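Local coordinates for protein esterase (Sinorhizobium meliloti 1021, PDB 4TX1) that acts as a carbohydrate acetylesterase of the SGNH-hydrolase family, probably cleaving acetyl and aryl esters, at residues 142-147 with 185-190; 17-22 with 80-85. All coordinates share one frame; numbering follows the deposited sequence.

Contact 1. Residues 142-147 with 185-190; sequences LIVSPP and GFFDGG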
# COMPACT_ATOMS: atom_id res chain seq x y z
N LEU A 142 -28.80 -5.08 -3.20
CA LEU A 142 -29.29 -6.44 -3.01
C LEU A 142 -28.14 -7.32 -2.49
O LEU A 142 -27.15 -7.52 -3.26
CB LEU A 142 -29.79 -6.98 -4.29
CG LEU A 142 -30.67 -8.21 -4.40
CD1 LEU A 142 -30.83 -8.91 -5.73
CD2 LEU A 142 -31.28 -8.79 -3.09
N ILE A 143 -28.34 -7.93 -1.34
CA ILE A 143 -27.40 -8.85 -0.72
C ILE A 143 -27.84 -10.27 -1.08
O ILE A 143 -28.92 -10.70 -0.71
CB ILE A 143 -27.28 -8.70 0.78
CG1 ILE A 143 -26.78 -7.28 1.08
CG2 ILE A 143 -26.37 -9.77 1.39
CD1 ILE A 143 -26.86 -6.83 2.51
N VAL A 144 -26.98 -11.00 -1.76
CA VAL A 144 -27.29 -12.38 -2.11
C VAL A 144 -26.37 -13.33 -1.34
O VAL A 144 -25.09 -13.24 -1.37
CB VAL A 144 -27.20 -12.61 -3.61
CG1 VAL A 144 -27.59 -14.06 -3.92
CG2 VAL A 144 -28.00 -11.61 -4.42
N SER A 145 -26.95 -14.26 -0.58
CA SER A 145 -26.15 -15.26 0.11
C SER A 145 -25.81 -16.34 -0.98
O SER A 145 -26.70 -16.77 -1.77
CB SER A 145 -26.79 -15.87 1.36
OG SER A 145 -28.06 -16.41 0.93
N PRO A 146 -24.52 -16.71 -1.09
CA PRO A 146 -24.16 -17.62 -2.15
C PRO A 146 -24.70 -19.05 -1.75
O PRO A 146 -24.89 -19.36 -0.57
CB PRO A 146 -22.62 -17.65 -2.13
CG PRO A 146 -22.29 -17.27 -0.70
CD PRO A 146 -23.35 -16.23 -0.34
N PRO A 147 -24.90 -19.90 -2.76
CA PRO A 147 -25.22 -21.30 -2.42
C PRO A 147 -24.17 -21.90 -1.55
O PRO A 147 -22.95 -21.72 -1.76
CB PRO A 147 -25.32 -21.97 -3.79
CG PRO A 147 -25.64 -20.91 -4.72
CD PRO A 147 -24.93 -19.69 -4.21
N GLY A 185 -32.14 -5.11 -0.01
CA GLY A 185 -32.79 -6.36 -0.40
C GLY A 185 -31.96 -7.56 -0.02
O GLY A 185 -30.71 -7.46 0.16
N PHE A 186 -32.63 -8.70 0.04
CA PHE A 186 -32.00 -9.99 0.31
C PHE A 186 -32.51 -11.07 -0.64
O PHE A 186 -33.72 -11.15 -0.95
CB PHE A 186 -32.21 -10.43 1.76
CG PHE A 186 -31.69 -11.80 2.04
CD1 PHE A 186 -30.30 -12.07 2.10
CD2 PHE A 186 -32.54 -12.88 2.19
CE1 PHE A 186 -29.84 -13.33 2.25
CE2 PHE A 186 -32.06 -14.17 2.34
CZ PHE A 186 -30.70 -14.40 2.43
N PHE A 187 -31.62 -11.93 -1.08
CA PHE A 187 -32.05 -13.19 -1.71
C PHE A 187 -31.13 -14.29 -1.26
O PHE A 187 -29.88 -14.11 -1.32
CB PHE A 187 -32.01 -13.04 -3.20
CG PHE A 187 -32.56 -14.24 -3.95
CD1 PHE A 187 -33.95 -14.43 -4.04
CD2 PHE A 187 -31.72 -15.14 -4.57
CE1 PHE A 187 -34.46 -15.53 -4.73
CE2 PHE A 187 -32.23 -16.26 -5.25
CZ PHE A 187 -33.60 -16.44 -5.34
N ASP A 188 -31.67 -15.46 -0.97
CA ASP A 188 -30.85 -16.64 -0.67
C ASP A 188 -30.54 -17.41 -1.95
O ASP A 188 -31.44 -18.07 -2.52
CB ASP A 188 -31.54 -17.59 0.32
CG ASP A 188 -30.69 -18.81 0.64
OD1 ASP A 188 -29.51 -18.89 0.24
OD2 ASP A 188 -31.19 -19.68 1.32
N GLY A 189 -29.29 -17.30 -2.49
CA GLY A 189 -28.92 -18.03 -3.69
C GLY A 189 -29.11 -19.52 -3.56
O GLY A 189 -29.36 -20.19 -4.55
N GLY A 190 -28.99 -20.04 -2.33
CA GLY A 190 -29.03 -21.43 -2.06
C GLY A 190 -30.46 -21.96 -2.15
O GLY A 190 -30.69 -23.20 -2.23
O HOH W 1 -26.87 -19.21 1.23

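Contact 2. Residues 17-22 with 80-85; sequences LCYGDS and RVLPTV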
# COMPACT_ATOMS: atom_id res chain seq x y z
N LEU A 17 -25.02 -3.34 -11.24
CA LEU A 17 -23.68 -3.92 -11.05
C LEU A 17 -23.78 -5.18 -10.24
O LEU A 17 -24.37 -5.21 -9.13
CB LEU A 17 -22.73 -2.93 -10.33
CG LEU A 17 -21.32 -3.45 -9.90
CD1 LEU A 17 -20.45 -3.67 -11.13
CD2 LEU A 17 -20.76 -2.41 -8.92
N CYS A 18 -23.13 -6.22 -10.76
CA CYS A 18 -23.07 -7.53 -10.11
C CYS A 18 -21.65 -7.79 -9.62
O CYS A 18 -20.73 -7.97 -10.43
CB CYS A 18 -23.45 -8.65 -11.01
SG CYS A 18 -25.13 -8.44 -11.73
N TYR A 19 -21.48 -7.67 -8.33
CA TYR A 19 -20.14 -7.75 -7.69
C TYR A 19 -19.98 -9.00 -6.96
O TYR A 19 -20.63 -9.27 -5.92
CB TYR A 19 -19.96 -6.55 -6.77
CG TYR A 19 -18.52 -6.24 -6.31
CD1 TYR A 19 -17.58 -5.78 -7.24
CD2 TYR A 19 -18.12 -6.40 -5.00
CE1 TYR A 19 -16.30 -5.41 -6.85
CE2 TYR A 19 -16.78 -6.12 -4.61
CZ TYR A 19 -15.90 -5.59 -5.54
OH TYR A 19 -14.62 -5.23 -5.20
N GLY A 20 -19.08 -9.87 -7.45
CA GLY A 20 -18.92 -11.16 -6.84
C GLY A 20 -17.58 -11.83 -7.11
O GLY A 20 -16.59 -11.15 -7.42
N ASP A 21 -17.57 -13.16 -6.97
CA ASP A 21 -16.38 -13.99 -7.00
C ASP A 21 -16.47 -14.96 -8.18
O ASP A 21 -17.07 -14.62 -9.20
CB ASP A 21 -16.11 -14.61 -5.65
CG ASP A 21 -17.26 -15.53 -5.18
OD1 ASP A 21 -18.03 -15.95 -6.06
OD2 ASP A 21 -17.41 -15.71 -3.95
N SER A 22 -15.85 -16.12 -8.06
CA SER A 22 -15.74 -17.06 -9.21
C SER A 22 -17.16 -17.60 -9.52
O SER A 22 -17.38 -17.97 -10.69
CB SER A 22 -14.83 -18.21 -8.92
OG SER A 22 -15.41 -19.04 -7.90
N ARG A 80 -11.39 -3.19 -0.79
CA ARG A 80 -10.36 -2.29 -1.34
C ARG A 80 -10.62 -1.92 -2.79
O ARG A 80 -10.39 -0.81 -3.20
CB ARG A 80 -8.93 -2.88 -1.17
CG ARG A 80 -7.87 -1.86 -1.66
CD ARG A 80 -6.52 -2.26 -0.96
NE ARG A 80 -6.26 -3.70 -1.13
CZ ARG A 80 -5.96 -4.54 -0.20
NH1 ARG A 80 -5.72 -4.10 1.08
NH2 ARG A 80 -5.78 -5.83 -0.55
N VAL A 81 -11.12 -2.89 -3.56
CA VAL A 81 -11.40 -2.78 -4.96
C VAL A 81 -12.72 -2.05 -5.25
O VAL A 81 -12.88 -1.39 -6.29
CB VAL A 81 -11.23 -4.09 -5.68
CG1 VAL A 81 -11.71 -4.01 -7.15
CG2 VAL A 81 -9.77 -4.54 -5.57
N LEU A 82 -13.67 -2.18 -4.37
CA LEU A 82 -15.03 -1.79 -4.79
C LEU A 82 -15.19 -0.32 -5.18
O LEU A 82 -15.79 -0.04 -6.19
CB LEU A 82 -16.02 -2.12 -3.67
CG LEU A 82 -17.48 -1.71 -3.91
CD1 LEU A 82 -18.05 -2.46 -5.11
CD2 LEU A 82 -18.32 -1.95 -2.67
N PRO A 83 -14.55 0.66 -4.42
CA PRO A 83 -14.70 2.04 -4.87
C PRO A 83 -14.33 2.30 -6.31
O PRO A 83 -15.03 3.03 -7.00
CB PRO A 83 -13.83 2.82 -3.88
CG PRO A 83 -13.81 2.01 -2.65
CD PRO A 83 -13.75 0.56 -3.19
N THR A 84 -13.24 1.72 -6.79
CA THR A 84 -12.81 1.85 -8.16
C THR A 84 -13.82 1.25 -9.13
O THR A 84 -14.13 1.89 -10.16
CB THR A 84 -11.48 1.16 -8.35
OG1 THR A 84 -10.51 1.83 -7.48
CG2 THR A 84 -10.99 1.22 -9.80
N VAL A 85 -14.44 0.13 -8.76
CA VAL A 85 -15.51 -0.48 -9.57
C VAL A 85 -16.78 0.37 -9.61
O VAL A 85 -17.35 0.65 -10.68
CB VAL A 85 -15.74 -1.89 -9.09
CG1 VAL A 85 -16.88 -2.59 -9.88
CG2 VAL A 85 -14.44 -2.69 -9.31

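Contact 1. Residues 142-147 with 185-190
S145 and D188 meet where two neighbouring parallel strands end: S145 OG donates to D188 OD1 over 3.0 Å, arriving from above the carboxylate plane. A chi1 of 56° turns OG of S145 toward the neighbouring strand and so to this oxygen. G190 N reaches the same OD1 at 2.9 Å from the opposite face, closing an Asx turn, and a water lies within hydrogen-bonding distance of D188 OD1 and P146 O. Behind this cluster runs the parallel ladder. I143 N binds G185 O with an N-H...O angle of 175°, the donor standing above the carbonyl plane; I143 O accepts from F187 N, and S145 N donates to F187 O. Past the strand end, G189 N continues to S145 O at 2.7 Å, with a more bent angle of 135°. On one face of the sheet, L142 CD2 lies 3.4 Å from F186 N, and V144 CG1 comes to the edge of the F187 ring at CD2, 4.3 Å away; helix 205-223 packs here through L215. On the other, the F186 ring approaches S145 OG obliquely, CZ at 3.6 Å, beside Y175 of helix 171-182. Two protein donors on one carboxylate oxygen would probably favour ionised D188 and fix the turn leaving the edge strand.

Contact 2. Residues 17-22 with 80-85
L82 CD1 sits over the face of the Y19 ring in a CH-pi contact, 3.7 Å from the centroid and 4° off the ring normal. Its distances to the six ring carbons run evenly from CZ at 3.8 Å to CG at 4.0 Å, which confirms the central placement. Purely apolar contacts continue along the helix: V85 CG2 approaches Y19 CE1 obliquely at 4.1 Å, while V85 CG1 meets L17 CD1 at 3.9 Å, the two side chains crossing at about a right angle. The phenol tip lies against the helix backbone and V81, with Y19 OH 3.6 Å from V81 CB. Although L82 N is 3.3 Å from Y19 OH, the angle is too poor for a hydrogen bond; the hydroxyl is instead hydrogen-bonded to G78 O, at the start of this helix. This bond and the methyl over the ring tie Y19 to the helix at two points. The helix and strand segments run nearly antiparallel, at 163°, with axes 10.9 Å apart. Strand 14-20 is flanked by strands 53-59 and 94-98, whose residues E58 and F97 touch V85 and L82, so helix 78-89 lies against three adjacent strands of the sheet.

In the fold
Both contacts belong to one five-stranded parallel sheet, ordered 53-59, 14-20, 94-98, 140-145, 185-188, as expected of the alpha/beta SGNH-hydrolase fold. Contact 1 pairs the last two strands, whereas contact 2 packs a helix against the second strand. Their centres are 16 Å apart, on opposite sides of the chain's centre, and their nearest atoms stay about 6 Å from one another. Strand 94-98 bridges them: its backbone is hydrogen-bonded to L17 and Y19 on one side and to L142 and V144 on the other. Beyond strand 14-20 comes S22, probably the nucleophile of a Ser-His-Asp triad with H202 and D199; L203, next to H202 in sequence, touches P147 of contact 1.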